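Long-range contacts in 5' nucleotidase family protein (Staphylococcus aureus subsp. aureus, PDB 4Q7F), which belongs to the 5'-nucleotidase family and joins a metal-binding calcineurin-like phosphoesterase domain to a C-terminal 5'-nucleotidase domain: residues A[135-140]-A[176-181]; A[160-165]-A[182-187]. All coordinates share one frame; numbering follows the deposited sequence. Where two conformers were deposited one is given.

Contact 1. Residues A[135-140]-A[176-181]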
ATOM      1  N   ILE A 135     -16.134   4.287   8.126  1.00 25.80           N
ATOM      2  CA  ILE A 135     -15.599   3.189   8.927  1.00 25.87           C
ATOM      3  C   ILE A 135     -16.161   3.380  10.311  1.00 27.80           C
ATOM      4  O   ILE A 135     -15.882   4.397  10.981  1.00 27.88           O
ATOM      5  CB  ILE A 135     -14.064   3.162   8.996  1.00 24.69           C
ATOM      6  CG1 ILE A 135     -13.479   2.889   7.617  1.00 23.86           C
ATOM      7  CG2 ILE A 135     -13.598   2.094   9.978  1.00 25.19           C
ATOM      8  CD1 ILE A 135     -11.966   2.785   7.581  1.00 23.10           C
ATOM      9  N   TYR A 136     -16.980   2.429  10.737  1.00 29.38           N
ATOM     10  CA  TYR A 136     -17.611   2.495  12.049  1.00 31.19           C
ATOM     11  C   TYR A 136     -16.977   1.560  13.055  1.00 31.51           C
ATOM     12  O   TYR A 136     -16.541   0.435  12.716  1.00 30.35           O
ATOM     13  CB  TYR A 136     -19.101   2.158  11.934  1.00 33.38           C
ATOM     14  CG  TYR A 136     -19.995   3.295  11.488  1.00 35.68           C
ATOM     15  CD1 TYR A 136     -19.820   3.926  10.259  1.00 35.85           C
ATOM     16  CD2 TYR A 136     -21.065   3.700  12.281  1.00 38.37           C
ATOM     17  CE1 TYR A 136     -20.659   4.964   9.858  1.00 36.51           C
ATOM     18  CE2 TYR A 136     -21.916   4.714  11.879  1.00 39.92           C
ATOM     19  CZ  TYR A 136     -21.712   5.344  10.672  1.00 39.37           C
ATOM     20  OH  TYR A 136     -22.575   6.360  10.297  1.00 42.62           O
ATOM     21  N   GLU A 137     -16.925   2.029  14.290  1.00 32.66           N
ATOM     22  CA  GLU A 137     -16.476   1.223  15.405  1.00 35.28           C
ATOM     23  C   GLU A 137     -17.728   1.113  16.281  1.00 38.79           C
ATOM     24  O   GLU A 137     -18.193   2.108  16.849  1.00 37.80           O
ATOM     25  CB  GLU A 137     -15.347   1.897  16.145  1.00 36.43           C
ATOM     26  CG  GLU A 137     -14.832   1.072  17.305  1.00 38.43           C
ATOM     27  CD  GLU A 137     -13.838   1.824  18.162  1.00 38.92           C
ATOM     28  OE1 GLU A 137     -13.939   3.060  18.291  1.00 42.44           O
ATOM     29  OE2 GLU A 137     -12.977   1.166  18.750  1.00 40.92           O
ATOM     30  N   ASN A 138     -18.276  -0.090  16.375  1.00 42.12           N
ATOM     31  CA  ASN A 138     -19.521  -0.315  17.084  1.00 47.14           C
ATOM     32  C   ASN A 138     -20.627   0.495  16.376  1.00 48.66           C
ATOM     33  O   ASN A 138     -20.814   0.328  15.161  1.00 50.46           O
ATOM     34  CB  ASN A 138     -19.388  -0.044  18.597  1.00 48.83           C
ATOM     35  CG  ASN A 138     -18.429  -1.014  19.280  1.00 50.24           C
ATOM     36  OD1 ASN A 138     -18.236  -2.150  18.830  1.00 51.52           O
ATOM     37  ND2 ASN A 138     -17.837  -0.575  20.379  1.00 52.53           N
ATOM     38  N   ASP A 139     -21.306   1.389  17.083  0.60 47.96           N
ATOM     39  CA  ASP A 139     -22.411   2.124  16.475  0.60 49.72           C
ATOM     40  C   ASP A 139     -22.128   3.605  16.182  0.60 47.09           C
ATOM     41  O   ASP A 139     -23.030   4.432  16.209  0.60 50.17           O
ATOM     42  CB  ASP A 139     -23.674   1.941  17.342  0.60 52.08           C
ATOM     43  CG  ASP A 139     -24.080   0.474  17.473  0.60 52.70           C
ATOM     44  OD1 ASP A 139     -23.736  -0.335  16.584  0.60 51.75           O
ATOM     45  OD2 ASP A 139     -24.755   0.128  18.461  0.60 58.47           O
ATOM     46  N   SER A 140     -20.872   3.929  15.888  1.00 44.57           N
ATOM     47  CA  SER A 140     -20.498   5.289  15.509  1.00 42.08           C
ATOM     48  C   SER A 140     -19.189   5.234  14.707  1.00 37.63           C
ATOM     49  O   SER A 140     -18.577   4.172  14.588  1.00 35.63           O
ATOM     50  CB  SER A 140     -20.360   6.201  16.734  1.00 43.88           C
ATOM     51  OG  SER A 140     -19.235   5.840  17.513  1.00 46.84           O
ATOM     52  N   ILE A 176      -9.076  -5.404  13.121  1.00 29.30           N
ATOM     53  CA  ILE A 176     -10.311  -4.753  12.686  1.00 30.76           C
ATOM     54  C   ILE A 176     -11.593  -5.391  13.196  1.00 33.23           C
ATOM     55  O   ILE A 176     -12.670  -5.021  12.745  1.00 32.23           O
ATOM     56  CB  ILE A 176     -10.413  -4.740  11.146  1.00 29.02           C
ATOM     57  CG1 ILE A 176     -10.446  -6.181  10.598  1.00 30.09           C
ATOM     58  CG2 ILE A 176      -9.240  -4.001  10.546  1.00 28.70           C
ATOM     59  CD1 ILE A 176     -10.680  -6.263   9.108  1.00 30.41           C
ATOM     60  N   GLN A 177     -11.473  -6.327  14.132  1.00 39.42           N
ATOM     61  CA  GLN A 177     -12.621  -7.130  14.623  1.00 45.01           C
ATOM     62  C   GLN A 177     -13.883  -6.376  15.081  1.00 43.90           C
ATOM     63  O   GLN A 177     -14.991  -6.905  14.959  1.00 46.56           O
ATOM     64  CB  GLN A 177     -12.148  -8.159  15.690  1.00 49.19           C
ATOM     65  CG  GLN A 177     -11.458  -7.578  16.929  1.00 52.74           C
ATOM     66  CD  GLN A 177     -12.416  -6.931  17.917  1.00 57.06           C
ATOM     67  OE1 GLN A 177     -13.582  -7.319  18.022  1.00 63.24           O
ATOM     68  NE2 GLN A 177     -11.917  -5.963  18.674  1.00 60.51           N
ATOM     69  N   SER A 178     -13.723  -5.158  15.587  1.00 41.93           N
ATOM     70  CA  SER A 178     -14.852  -4.358  16.072  1.00 41.36           C
ATOM     71  C   SER A 178     -15.337  -3.328  15.052  1.00 38.17           C
ATOM     72  O   SER A 178     -16.235  -2.526  15.345  1.00 37.83           O
ATOM     73  CB  SER A 178     -14.424  -3.609  17.335  1.00 42.73           C
ATOM     74  OG  SER A 178     -13.323  -2.751  17.056  1.00 41.89           O
ATOM     75  N   LEU A 179     -14.771  -3.362  13.852  1.00 33.52           N
ATOM     76  CA  LEU A 179     -15.070  -2.356  12.853  1.00 31.46           C
ATOM     77  C   LEU A 179     -16.003  -2.820  11.763  1.00 31.92           C
ATOM     78  O   LEU A 179     -16.046  -3.993  11.421  1.00 31.81           O
ATOM     79  CB  LEU A 179     -13.756  -1.875  12.187  1.00 29.46           C
ATOM     80  CG  LEU A 179     -12.614  -1.450  13.124  1.00 28.68           C
ATOM     81  CD1 LEU A 179     -11.440  -0.933  12.302  1.00 27.77           C
ATOM     82  CD2 LEU A 179     -13.063  -0.410  14.127  1.00 28.57           C
ATOM     83  N   THR A 180     -16.692  -1.851  11.181  1.00 32.69           N
ATOM     84  CA  THR A 180     -17.596  -2.061  10.068  1.00 34.48           C
ATOM     85  C   THR A 180     -17.185  -1.086   8.959  1.00 33.29           C
ATOM     86  O   THR A 180     -17.075   0.127   9.205  1.00 32.04           O
ATOM     87  CB  THR A 180     -19.035  -1.780  10.498  1.00 36.98           C
ATOM     88  OG1 THR A 180     -19.339  -2.603  11.628  1.00 41.20           O
ATOM     89  CG2 THR A 180     -20.012  -2.073   9.363  1.00 38.70           C
ATOM     90  N   PHE A 181     -16.963  -1.616   7.755  1.00 31.67           N
ATOM     91  CA  PHE A 181     -16.538  -0.823   6.601  1.00 31.78           C
ATOM     92  C   PHE A 181     -17.659  -0.655   5.598  1.00 33.54           C
ATOM     93  O   PHE A 181     -18.087  -1.617   4.972  1.00 36.22           O
ATOM     94  CB  PHE A 181     -15.343  -1.492   5.920  1.00 30.96           C
ATOM     95  CG  PHE A 181     -14.223  -1.775   6.857  1.00 30.43           C
ATOM     96  CD1 PHE A 181     -14.236  -2.927   7.639  1.00 31.93           C
ATOM     97  CD2 PHE A 181     -13.179  -0.890   6.998  1.00 29.14           C
ATOM     98  CE1 PHE A 181     -13.217  -3.180   8.544  1.00 30.93           C
ATOM     99  CE2 PHE A 181     -12.160  -1.134   7.899  1.00 28.93           C
ATOM    100  CZ  PHE A 181     -12.175  -2.282   8.667  1.00 30.24           C
TER

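Contact 2. Residues A[160-165]-A[182-187]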
ATOM      1  N   ILE A 160     -15.664  15.881   3.151  1.00 27.52           N
ATOM      2  CA  ILE A 160     -15.994  14.566   3.645  1.00 26.81           C
ATOM      3  C   ILE A 160     -14.826  13.625   3.379  1.00 24.87           C
ATOM      4  O   ILE A 160     -14.306  13.581   2.265  1.00 24.20           O
ATOM      5  CB  ILE A 160     -17.301  14.010   3.030  1.00 28.18           C
ATOM      6  CG1 ILE A 160     -17.608  12.635   3.627  1.00 28.21           C
ATOM      7  CG2 ILE A 160     -17.215  13.914   1.510  1.00 27.52           C
ATOM      8  CD1 ILE A 160     -18.990  12.105   3.259  1.00 30.20           C
ATOM      9  N   GLY A 161     -14.415  12.901   4.425  1.00 23.88           N
ATOM     10  CA  GLY A 161     -13.334  11.920   4.354  1.00 22.99           C
ATOM     11  C   GLY A 161     -13.881  10.503   4.242  1.00 22.92           C
ATOM     12  O   GLY A 161     -14.777  10.097   4.981  1.00 23.29           O
ATOM     13  N   LEU A 162     -13.332   9.751   3.305  1.00 22.88           N
ATOM     14  CA  LEU A 162     -13.763   8.391   3.034  1.00 22.94           C
ATOM     15  C   LEU A 162     -12.572   7.504   2.801  1.00 22.64           C
ATOM     16  O   LEU A 162     -11.517   7.969   2.344  1.00 22.51           O
ATOM     17  CB  LEU A 162     -14.655   8.371   1.799  1.00 23.85           C
ATOM     18  CG  LEU A 162     -15.998   9.068   1.988  1.00 24.43           C
ATOM     19  CD1 LEU A 162     -16.667   9.429   0.664  1.00 25.43           C
ATOM     20  CD2 LEU A 162     -16.898   8.219   2.868  1.00 25.11           C
ATOM     21  N   THR A 163     -12.755   6.219   3.099  1.00 22.81           N
ATOM     22  CA  THR A 163     -11.690   5.238   2.981  1.00 22.27           C
ATOM     23  C   THR A 163     -12.157   3.981   2.223  1.00 22.78           C
ATOM     24  O   THR A 163     -13.310   3.551   2.324  1.00 24.25           O
ATOM     25  CB  THR A 163     -11.206   4.829   4.392  1.00 21.61           C
ATOM     26  OG1 THR A 163     -10.716   5.985   5.110  1.00 20.77           O
ATOM     27  CG2 THR A 163     -10.101   3.802   4.301  1.00 21.18           C
ATOM     28  N   THR A 164     -11.269   3.411   1.438  1.00 23.01           N
ATOM     29  CA  THR A 164     -11.589   2.134   0.735  1.00 23.19           C
ATOM     30  C   THR A 164     -12.223   1.111   1.703  1.00 23.83           C
ATOM     31  O   THR A 164     -11.712   0.844   2.809  1.00 23.11           O
ATOM     32  CB  THR A 164     -10.345   1.549   0.050  1.00 22.83           C
ATOM     33  OG1 THR A 164     -10.668   0.275  -0.571  1.00 23.64           O
ATOM     34  CG2 THR A 164      -9.209   1.363   1.057  1.00 22.24           C
ATOM     35  N   GLN A 165     -13.348   0.540   1.282  1.00 25.54           N
ATOM     36  CA  GLN A 165     -14.069  -0.431   2.099  1.00 26.10           C
ATOM     37  C   GLN A 165     -13.401  -1.803   2.121  1.00 25.80           C
ATOM     38  O   GLN A 165     -13.761  -2.631   2.935  1.00 26.41           O
ATOM     39  CB  GLN A 165     -15.492  -0.624   1.548  1.00 27.84           C
ATOM     40  CG  GLN A 165     -15.539  -1.308   0.180  1.00 27.69           C
ATOM     41  CD  GLN A 165     -16.919  -1.288  -0.445  1.00 29.08           C
ATOM     42  OE1 GLN A 165     -17.911  -1.502   0.227  1.00 29.92           O
ATOM     43  NE2 GLN A 165     -16.983  -1.048  -1.749  1.00 29.58           N
ATOM     44  N   HIS A 182     -18.119   0.572   5.406  1.00 33.20           N
ATOM     45  CA  HIS A 182     -19.205   0.803   4.463  1.00 34.94           C
ATOM     46  C   HIS A 182     -18.706   1.329   3.115  1.00 33.18           C
ATOM     47  O   HIS A 182     -17.665   1.993   3.029  1.00 31.36           O
ATOM     48  CB  HIS A 182     -20.208   1.797   5.063  1.00 37.33           C
ATOM     49  CG  HIS A 182     -20.800   1.345   6.359  1.00 38.86           C
ATOM     50  ND1 HIS A 182     -21.959   0.605   6.431  1.00 42.63           N
ATOM     51  CD2 HIS A 182     -20.400   1.540   7.637  1.00 40.53           C
ATOM     52  CE1 HIS A 182     -22.239   0.347   7.696  1.00 42.75           C
ATOM     53  NE2 HIS A 182     -21.311   0.909   8.448  1.00 41.92           N
ATOM     54  N   SER A 183     -19.450   1.005   2.059  1.00 32.88           N
ATOM     55  CA  SER A 183     -19.151   1.504   0.720  1.00 31.82           C
ATOM     56  C   SER A 183     -18.977   3.031   0.727  1.00 31.30           C
ATOM     57  O   SER A 183     -19.838   3.743   1.247  1.00 31.92           O
ATOM     58  CB  SER A 183     -20.311   1.172  -0.209  1.00 33.30           C
ATOM     59  OG  SER A 183     -20.246   1.953  -1.387  1.00 33.74           O
ATOM     60  N   ALA A 184     -17.887   3.520   0.138  1.00 29.80           N
ATOM     61  CA  ALA A 184     -17.633   4.957   0.056  1.00 30.00           C
ATOM     62  C   ALA A 184     -18.685   5.605  -0.828  1.00 31.27           C
ATOM     63  O   ALA A 184     -19.111   6.721  -0.566  1.00 31.47           O
ATOM     64  CB  ALA A 184     -16.243   5.241  -0.484  1.00 28.86           C
ATOM     65  N   PHE A 185     -19.124   4.892  -1.855  1.00 31.72           N
ATOM     66  CA  PHE A 185     -20.164   5.404  -2.736  1.00 33.86           C
ATOM     67  C   PHE A 185     -21.464   5.633  -1.973  1.00 35.62           C
ATOM     68  O   PHE A 185     -22.114   6.678  -2.127  1.00 36.23           O
ATOM     69  CB  PHE A 185     -20.436   4.415  -3.876  1.00 35.11           C
ATOM     70  CG  PHE A 185     -21.537   4.850  -4.804  1.00 37.16           C
ATOM     71  CD1 PHE A 185     -22.861   4.708  -4.439  1.00 38.90           C
ATOM     72  CD2 PHE A 185     -21.245   5.398  -6.040  1.00 38.57           C
ATOM     73  CE1 PHE A 185     -23.879   5.115  -5.282  1.00 41.47           C
ATOM     74  CE2 PHE A 185     -22.258   5.796  -6.896  1.00 40.31           C
ATOM     75  CZ  PHE A 185     -23.577   5.657  -6.515  1.00 41.88           C
ATOM     76  N   GLU A 186     -21.859   4.642  -1.172  1.00 37.01           N
ATOM     77  CA  GLU A 186     -23.126   4.718  -0.428  1.00 38.99           C
ATOM     78  C   GLU A 186     -23.120   5.812   0.629  1.00 37.17           C
ATOM     79  O   GLU A 186     -24.102   6.528   0.783  1.00 37.58           O
ATOM     80  CB  GLU A 186     -23.471   3.384   0.224  1.00 41.59           C
ATOM     81  CG  GLU A 186     -23.715   2.258  -0.768  1.00 45.71           C
ATOM     82  CD  GLU A 186     -24.068   0.950  -0.091  1.00 49.90           C
ATOM     83  OE1 GLU A 186     -24.377   0.960   1.127  1.00 53.27           O
ATOM     84  OE2 GLU A 186     -24.041  -0.086  -0.786  1.00 51.88           O
ATOM     85  N   ILE A 187     -22.024   5.931   1.367  1.00 34.75           N
ATOM     86  CA  ILE A 187     -21.942   6.968   2.396  1.00 34.16           C
ATOM     87  C   ILE A 187     -21.941   8.356   1.743  1.00 33.99           C
ATOM     88  O   ILE A 187     -22.578   9.289   2.247  1.00 35.26           O
ATOM     89  CB  ILE A 187     -20.731   6.759   3.317  1.00 32.12           C
ATOM     90  CG1 ILE A 187     -20.865   5.430   4.064  1.00 32.32           C
ATOM     91  CG2 ILE A 187     -20.596   7.908   4.305  1.00 32.23           C
ATOM     92  CD1 ILE A 187     -22.161   5.257   4.841  1.00 34.12           C
TER

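Contact 1. Residues A[135-140]-A[176-181]
An antiparallel beta pairing joins Ile135, Tyr136 and Glu137 to Phe181, Thr180 and Leu179, and it illustrates how two short strands far apart in sequence can be zipped together. Tyr136 and Thr180 form the hydrogen-bonded pair at its centre: Tyr136 N donates to Thr180 O and Thr180 N to Tyr136 O, each over 2.8 Å. Ile135-Phe181 and Glu137-Leu179 flank them as non-hydrogen-bonded pairs, where CA-H groups also approach carbonyls: Leu179 CA makes a CH...O contact of 3.2 Å with Tyr136 O. Beyond the strands, Asn138 N reaches Ser178 O in a weak bond of 3.3 Å.

These strands belong to a small three-stranded antiparallel sheet in the calcineurin-like phosphoesterase domain, with 135-137 in the middle and 140-141 along its other edge. A type II' turn from Glu137 to Ser140 makes the hairpin, while a type I turn from Ile176 leads into Leu179.

Side chains divide between the two faces. On one, Ile135 meets the CD2-CE2 side of the Phe181 ring obliquely, CG1 lying 3.8 Å from CD2. Leu179 CD2 rests 3.8 Å from Glu137 CB on the same face. Glu137 CG is anti to the backbone N (chi1 -179°), and the chain beyond it is extended; OE2 forms a salt bridge with Lys120 NZ of helix 116-125. The other face carries Tyr136 and Thr180, whose CB atoms approach to 4.2 Å before the tyrosine ring leads off to an edge-to-face contact with His182.

Contact 2. Residues A[160-165]-A[182-187]
Leu162, near the end of strand 155-163, packs against the first turn of helix 184-198, an example of a helix start seated on a sheet by apolar side chains. Leu162 CB lies 4.2 Å from Ala184 CB, and the two branches part beyond it: CD2 goes to Ile187 CG2 at 4.0 Å, whereas CD1 comes up to the backbone carbonyl of Ala184.

Gln165 adds van der Waals contacts between polar and carbon atoms. It holds CG between its backbone N and carbonyl carbon (chi1 68°), and the chain beyond is extended, with OE1 3.3 Å from Ser183 CA. Gln165 NE2 is hydrogen-bonded to Gly225 O, while Gln165 CB rests 3.7 Å from His182 O.

Capping is the third element. Ser183 is the N-cap: OG, anti to the backbone N, accepts from Glu186 N over 3.1 Å in a nearly straight bond of 165°. Glu228 reinforces this helix start, bonding to Ser183 OG and to the backbone N of Ala184 and Phe185.

Helix 184-198 is the connection of a beta-alpha-beta crossover between the parallel neighbours 155-163 and 201-207 of a mixed sheet; Leu162 and Ala184 both touch Tyr206 of the latter strand and Met232 of helix 229-236.

How the contacts relate
Following the chain shows how crossed closures knit a domain. Strand 135-137 comes first, and the hairpin to 140-141 leads on through 147-152 into strand 155-163, the first half of contact 2. A loop and helix 173-176 then bring the chain to strand 179-181, where contact 1 closes over the 35 residues between its segments. Helix 184-198 follows at once and closes contact 2 across 16 residues, so the closures cross rather than nest. Strand 179-181 running straight into that helix links the small three-stranded sheet to the six-stranded one. The centres of contacts 1 and 2 lie about 13 Å apart, and direct touches add to the tie: Phe181 CB is 3.6 Å from Gln165 O, and Ile135 CD1 is 3.9 Å from Thr163 CB.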